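Uncharacterized protein (Legionella pneumophila subsp. pneumophila, PDB 5L0L) is of unknown function, but contains a HIT-related domain and so may resemble the nucleotide-binding HIT-like proteins in fold. Local coordinates at residues R32-Y37 and L56-S61; A27-R32 and L207-H212. All blocks are in the same frame, centred on the assembly; numbering follows the deposited sequence.

Contact 1. Residues R32-Y37 and L56-S61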
# COMPACT_ATOMS: atom_id res chain seq x y z
N ARG A 32 -14.51 -11.61 7.76
CA ARG A 32 -15.22 -12.84 7.32
C ARG A 32 -15.25 -13.86 8.44
O ARG A 32 -15.02 -15.04 8.21
CB ARG A 32 -14.57 -13.43 6.05
CG ARG A 32 -14.73 -12.54 4.82
CD ARG A 32 -13.78 -12.87 3.66
NE ARG A 32 -14.03 -11.88 2.60
CZ ARG A 32 -13.26 -10.82 2.30
NH1 ARG A 32 -12.07 -10.59 2.86
NH2 ARG A 32 -13.68 -9.99 1.33
N ASN A 33 -15.48 -13.35 9.65
CA ASN A 33 -15.53 -14.11 10.89
C ASN A 33 -14.36 -15.06 11.20
O ASN A 33 -14.52 -16.05 11.91
CB ASN A 33 -16.89 -14.86 10.96
CG ASN A 33 -17.47 -14.85 12.36
OD1 ASN A 33 -17.43 -13.83 13.06
ND2 ASN A 33 -18.04 -15.99 12.77
N LYS A 34 -13.18 -14.73 10.71
CA LYS A 34 -12.06 -15.64 10.74
C LYS A 34 -10.69 -14.98 10.90
O LYS A 34 -9.87 -15.46 11.68
CB LYS A 34 -12.08 -16.48 9.45
CG LYS A 34 -11.13 -17.66 9.49
CD LYS A 34 -11.23 -18.54 8.25
CE LYS A 34 -9.96 -19.38 8.10
NZ LYS A 34 -10.00 -20.25 6.89
N TYR A 35 -10.42 -13.94 10.12
CA TYR A 35 -9.07 -13.33 10.12
C TYR A 35 -9.08 -12.09 11.01
O TYR A 35 -9.92 -11.20 10.81
CB TYR A 35 -8.64 -13.00 8.70
CG TYR A 35 -8.59 -14.23 7.81
CD1 TYR A 35 -7.51 -15.11 7.83
CD2 TYR A 35 -9.67 -14.54 6.97
CE1 TYR A 35 -7.48 -16.25 7.03
CE2 TYR A 35 -9.65 -15.68 6.16
CZ TYR A 35 -8.56 -16.53 6.19
OH TYR A 35 -8.57 -17.65 5.39
N HIS A 36 -8.18 -12.06 11.98
CA HIS A 36 -8.17 -11.00 13.01
C HIS A 36 -6.99 -10.05 12.76
O HIS A 36 -5.85 -10.52 12.58
CB HIS A 36 -7.99 -11.60 14.40
CG HIS A 36 -8.99 -12.66 14.73
ND1 HIS A 36 -10.33 -12.38 14.88
CD2 HIS A 36 -8.85 -13.99 14.92
CE1 HIS A 36 -10.98 -13.51 15.15
NE2 HIS A 36 -10.10 -14.50 15.18
N TYR A 37 -7.25 -8.75 12.80
CA TYR A 37 -6.25 -7.69 12.54
C TYR A 37 -6.29 -6.63 13.63
O TYR A 37 -7.36 -6.33 14.16
CB TYR A 37 -6.54 -7.03 11.18
CG TYR A 37 -6.51 -8.00 10.03
CD1 TYR A 37 -7.63 -8.74 9.69
CD2 TYR A 37 -5.34 -8.22 9.30
CE1 TYR A 37 -7.62 -9.65 8.65
CE2 TYR A 37 -5.31 -9.14 8.26
CZ TYR A 37 -6.45 -9.87 7.95
OH TYR A 37 -6.43 -10.79 6.93
N LEU A 56 -3.05 -10.48 13.06
CA LEU A 56 -2.78 -11.18 14.31
C LEU A 56 -2.77 -12.70 14.11
O LEU A 56 -1.77 -13.35 14.38
CB LEU A 56 -3.84 -10.81 15.37
CG LEU A 56 -3.91 -9.35 15.78
CD1 LEU A 56 -5.24 -9.01 16.49
CD2 LEU A 56 -2.73 -9.03 16.68
N ASN A 57 -3.88 -13.23 13.65
CA ASN A 57 -4.08 -14.67 13.55
C ASN A 57 -5.40 -15.01 12.89
O ASN A 57 -6.25 -14.15 12.68
CB ASN A 57 -4.05 -15.31 14.96
CG ASN A 57 -5.24 -14.91 15.80
OD1 ASN A 57 -5.50 -13.74 16.02
ND2 ASN A 57 -5.97 -15.90 16.28
N GLU A 58 -5.58 -16.31 12.63
CA GLU A 58 -6.79 -16.85 12.05
C GLU A 58 -7.43 -17.77 13.10
O GLU A 58 -6.71 -18.51 13.77
CB GLU A 58 -6.43 -17.61 10.76
CG GLU A 58 -7.50 -18.50 10.21
CD GLU A 58 -7.56 -19.87 10.88
OE1 GLU A 58 -6.48 -20.48 11.08
OE2 GLU A 58 -8.69 -20.32 11.20
N GLY A 59 -8.75 -17.72 13.25
CA GLY A 59 -9.47 -18.62 14.16
C GLY A 59 -8.89 -18.51 15.57
O GLY A 59 -8.80 -17.41 16.11
N ASP A 60 -8.44 -19.64 16.11
CA ASP A 60 -7.81 -19.72 17.43
C ASP A 60 -6.30 -19.97 17.38
O ASP A 60 -5.70 -20.31 18.41
CB ASP A 60 -8.48 -20.83 18.26
CG ASP A 60 -9.82 -20.41 18.81
OD1 ASP A 60 -10.22 -19.24 18.60
OD2 ASP A 60 -10.48 -21.25 19.46
N SER A 61 -5.67 -19.78 16.22
CA SER A 61 -4.23 -19.99 16.09
C SER A 61 -3.47 -18.99 16.94
O SER A 61 -4.01 -17.95 17.31
CB SER A 61 -3.80 -19.87 14.64
OG SER A 61 -4.54 -20.80 13.88
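The antiparallel strands 35-37 and 56-58 approach to 4.9 Å between axes, and H36 and N57 form a hydrogen-bonded pair: H36 N donates to N57 O at 2.9 Å, nearly along the C=O axis, and L56 N returns a bond to H36 O. G59 N, bonded to K34 O, carries the pairing into the turn. L56 and N57 both face H36, a classic beta bulge. A chi1 of -54° sets H36 CG beside the backbone N, and the ring crosses the N57 amide obliquely, the planes 29° apart; its CD2 lies 3.5 Å from N57 OD1, and NE2 makes a weak bond to G59 O, 3.3 Å away at the ring edge. ND1 is held by T30. On the face bearing Y35 and E58, the Y35 ring meets E58 obliquely, CE1 to CG 3.9 Å, while K34 CE packs 3.4 Å from E58 CG. K34 NZ stays 4.5 Å from E58 OE2, beyond a salt bridge, and is weakly bonded to Y35 OH. Glycine suits position 59, where phi is positive, in the type II' turn E58-S61. These features mark the open end of the beta hairpin 35-41/51-58 in the six-stranded antiparallel sheet of this HIT-related protein.

Contact 2. Residues A27-R32 and L207-H212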
# COMPACT_ATOMS: atom_id res chain seq x y z
N ALA A 27 -8.11 -0.42 17.63
CA ALA A 27 -9.18 -1.44 17.43
C ALA A 27 -8.64 -2.78 17.01
O ALA A 27 -7.51 -2.89 16.53
CB ALA A 27 -10.21 -0.97 16.39
N VAL A 28 -9.48 -3.81 17.18
CA VAL A 28 -9.30 -5.08 16.52
C VAL A 28 -10.46 -5.26 15.53
O VAL A 28 -11.62 -4.97 15.84
CB VAL A 28 -9.21 -6.25 17.53
CG1 VAL A 28 -9.21 -7.59 16.83
CG2 VAL A 28 -7.95 -6.12 18.38
N ILE A 29 -10.12 -5.74 14.34
CA ILE A 29 -11.06 -5.88 13.23
C ILE A 29 -10.96 -7.31 12.70
O ILE A 29 -9.86 -7.78 12.40
CB ILE A 29 -10.79 -4.84 12.13
CG1 ILE A 29 -10.72 -3.45 12.82
CG2 ILE A 29 -11.82 -4.97 11.00
CD1 ILE A 29 -10.65 -2.19 11.99
N THR A 30 -12.12 -7.99 12.63
CA THR A 30 -12.19 -9.38 12.17
C THR A 30 -12.86 -9.41 10.80
O THR A 30 -13.90 -8.78 10.60
CB THR A 30 -12.97 -10.27 13.15
OG1 THR A 30 -12.27 -10.30 14.39
CG2 THR A 30 -13.07 -11.72 12.61
N VAL A 31 -12.23 -10.12 9.87
CA VAL A 31 -12.65 -10.19 8.49
C VAL A 31 -13.25 -11.59 8.22
O VAL A 31 -12.58 -12.60 8.48
CB VAL A 31 -11.48 -9.98 7.52
CG1 VAL A 31 -11.95 -10.09 6.07
CG2 VAL A 31 -10.86 -8.60 7.74
N ARG A 32 -14.51 -11.61 7.76
CA ARG A 32 -15.22 -12.84 7.32
C ARG A 32 -15.25 -13.86 8.44
O ARG A 32 -15.02 -15.04 8.21
CB ARG A 32 -14.57 -13.43 6.05
CG ARG A 32 -14.73 -12.54 4.82
CD ARG A 32 -13.78 -12.87 3.66
NE ARG A 32 -14.03 -11.88 2.60
CZ ARG A 32 -13.26 -10.82 2.30
NH1 ARG A 32 -12.07 -10.59 2.86
NH2 ARG A 32 -13.68 -9.99 1.33
N LEU A 207 -16.81 -7.14 7.87
CA LEU A 207 -15.88 -6.58 8.86
C LEU A 207 -16.59 -6.33 10.18
O LEU A 207 -17.60 -5.64 10.18
CB LEU A 207 -15.30 -5.26 8.37
CG LEU A 207 -14.49 -5.27 7.08
CD1 LEU A 207 -13.79 -3.96 6.84
CD2 LEU A 207 -13.47 -6.38 7.17
N LYS A 208 -16.06 -6.87 11.27
CA LYS A 208 -16.53 -6.55 12.62
C LYS A 208 -15.42 -5.82 13.37
O LYS A 208 -14.30 -6.33 13.50
CB LYS A 208 -16.93 -7.82 13.36
CG LYS A 208 -18.27 -8.34 12.83
CD LYS A 208 -18.61 -9.77 13.26
CE LYS A 208 -19.93 -10.21 12.63
NZ LYS A 208 -20.06 -11.69 12.51
N VAL A 209 -15.75 -4.64 13.85
CA VAL A 209 -14.81 -3.74 14.49
C VAL A 209 -15.10 -3.71 15.99
O VAL A 209 -16.25 -3.49 16.38
CB VAL A 209 -15.01 -2.33 13.92
CG1 VAL A 209 -14.09 -1.34 14.61
CG2 VAL A 209 -14.82 -2.31 12.41
N THR A 210 -14.08 -3.93 16.81
CA THR A 210 -14.15 -3.73 18.25
C THR A 210 -13.10 -2.67 18.67
O THR A 210 -11.88 -2.94 18.64
CB THR A 210 -13.88 -5.04 19.01
OG1 THR A 210 -14.81 -6.03 18.56
CG2 THR A 210 -14.07 -4.86 20.52
N ILE A 211 -13.57 -1.51 19.11
CA ILE A 211 -12.70 -0.43 19.59
C ILE A 211 -12.02 -0.90 20.87
O ILE A 211 -12.67 -1.51 21.71
CB ILE A 211 -13.49 0.85 19.91
CG1 ILE A 211 -14.20 1.40 18.68
CG2 ILE A 211 -12.58 1.90 20.56
CD1 ILE A 211 -13.33 1.83 17.54
N HIS A 212 -10.73 -0.63 21.01
CA HIS A 212 -9.98 -0.99 22.20
C HIS A 212 -10.28 -0.01 23.35
O HIS A 212 -10.02 1.16 23.22
CB HIS A 212 -8.48 -0.95 21.92
CG HIS A 212 -7.63 -1.28 23.10
ND1 HIS A 212 -7.32 -2.58 23.45
CD2 HIS A 212 -6.99 -0.50 24.01
CE1 HIS A 212 -6.53 -2.58 24.51
NE2 HIS A 212 -6.33 -1.33 24.88
O HOH W 1 -13.09 -7.69 16.03
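A27 to V31 pair residue by residue with I211 to L207, two antiparallel strands whose axes come within 4.7 Å at an angle of 164°. Four backbone hydrogen bonds join them in two reciprocal pairs, V28 with T210 and T30 with K208. The shortest runs 2.8 Å from T210 N to V28 O, with an N-H...O angle of 174°. Between these pairs CA-H...O contacts add to the grip, such as I29 CA to K208 O at 3.3 Å.

Apolar packing occupies the face carrying A27, I29, V31, L207, V209 and I211. V31 and L207 lie side by side, pointing the same way, and V31 CG2 meets L207 CD2 at 3.5 Å, tighter than usual for two methyl groups; V31 CG2 stands beside its backbone N (chi1 178°, CG1 anti to that N). I29 and V209 are likewise parallel neighbours, with I29 CD1 4.2 Å from V209 CG2. A27 CB lies 3.4 Å from T210 O and also meets V209 and I211. Branched aliphatic residues suit this side because helices 73-92 and 176-194 cover it: I29 and V31 touch V82, while A27 and I211 reach L190.

Polar contacts gather on the other face, with V28, T30, K208 and T210. There a water donates to K208 O at 3.1 Å and weakly to V28 O, and also meets T30 OG1 at 3.2 Å and, weakly, T210 OG1. Threonine suits this side, since its hydroxyl can engage water while its branched CB favours a strand; T30 OG1 also bonds H36 ND1. K208 sends its extended chain outward to a weak bond with N33. This is antiparallel strand pairing: strand 207-211 is the outermost, within this chain, of the six-stranded sheet, whose apolar face packs against helices.

How the contacts relate
Contacts 1 and 2 lie in the same antiparallel sheet, their centres about 10 Å apart, and meet where strand 25-31 runs beside strand 35-41. R32 belongs to both, in the turn linking those strands. Backbone and side-chain bonds between strands 25-31 and 35-41 tie them together. Both are partly buried, but contact 1 is local, at the open end of the hairpin 35-41/51-58, with a histidine, a bulge and the charged chains K34 and E58, whereas contact 2 brings together segments at least 175 positions apart in regular pairing, with a strongly aliphatic face beneath helices. Along the chain, contact 1 is nested inside the loop that contact 2 closes.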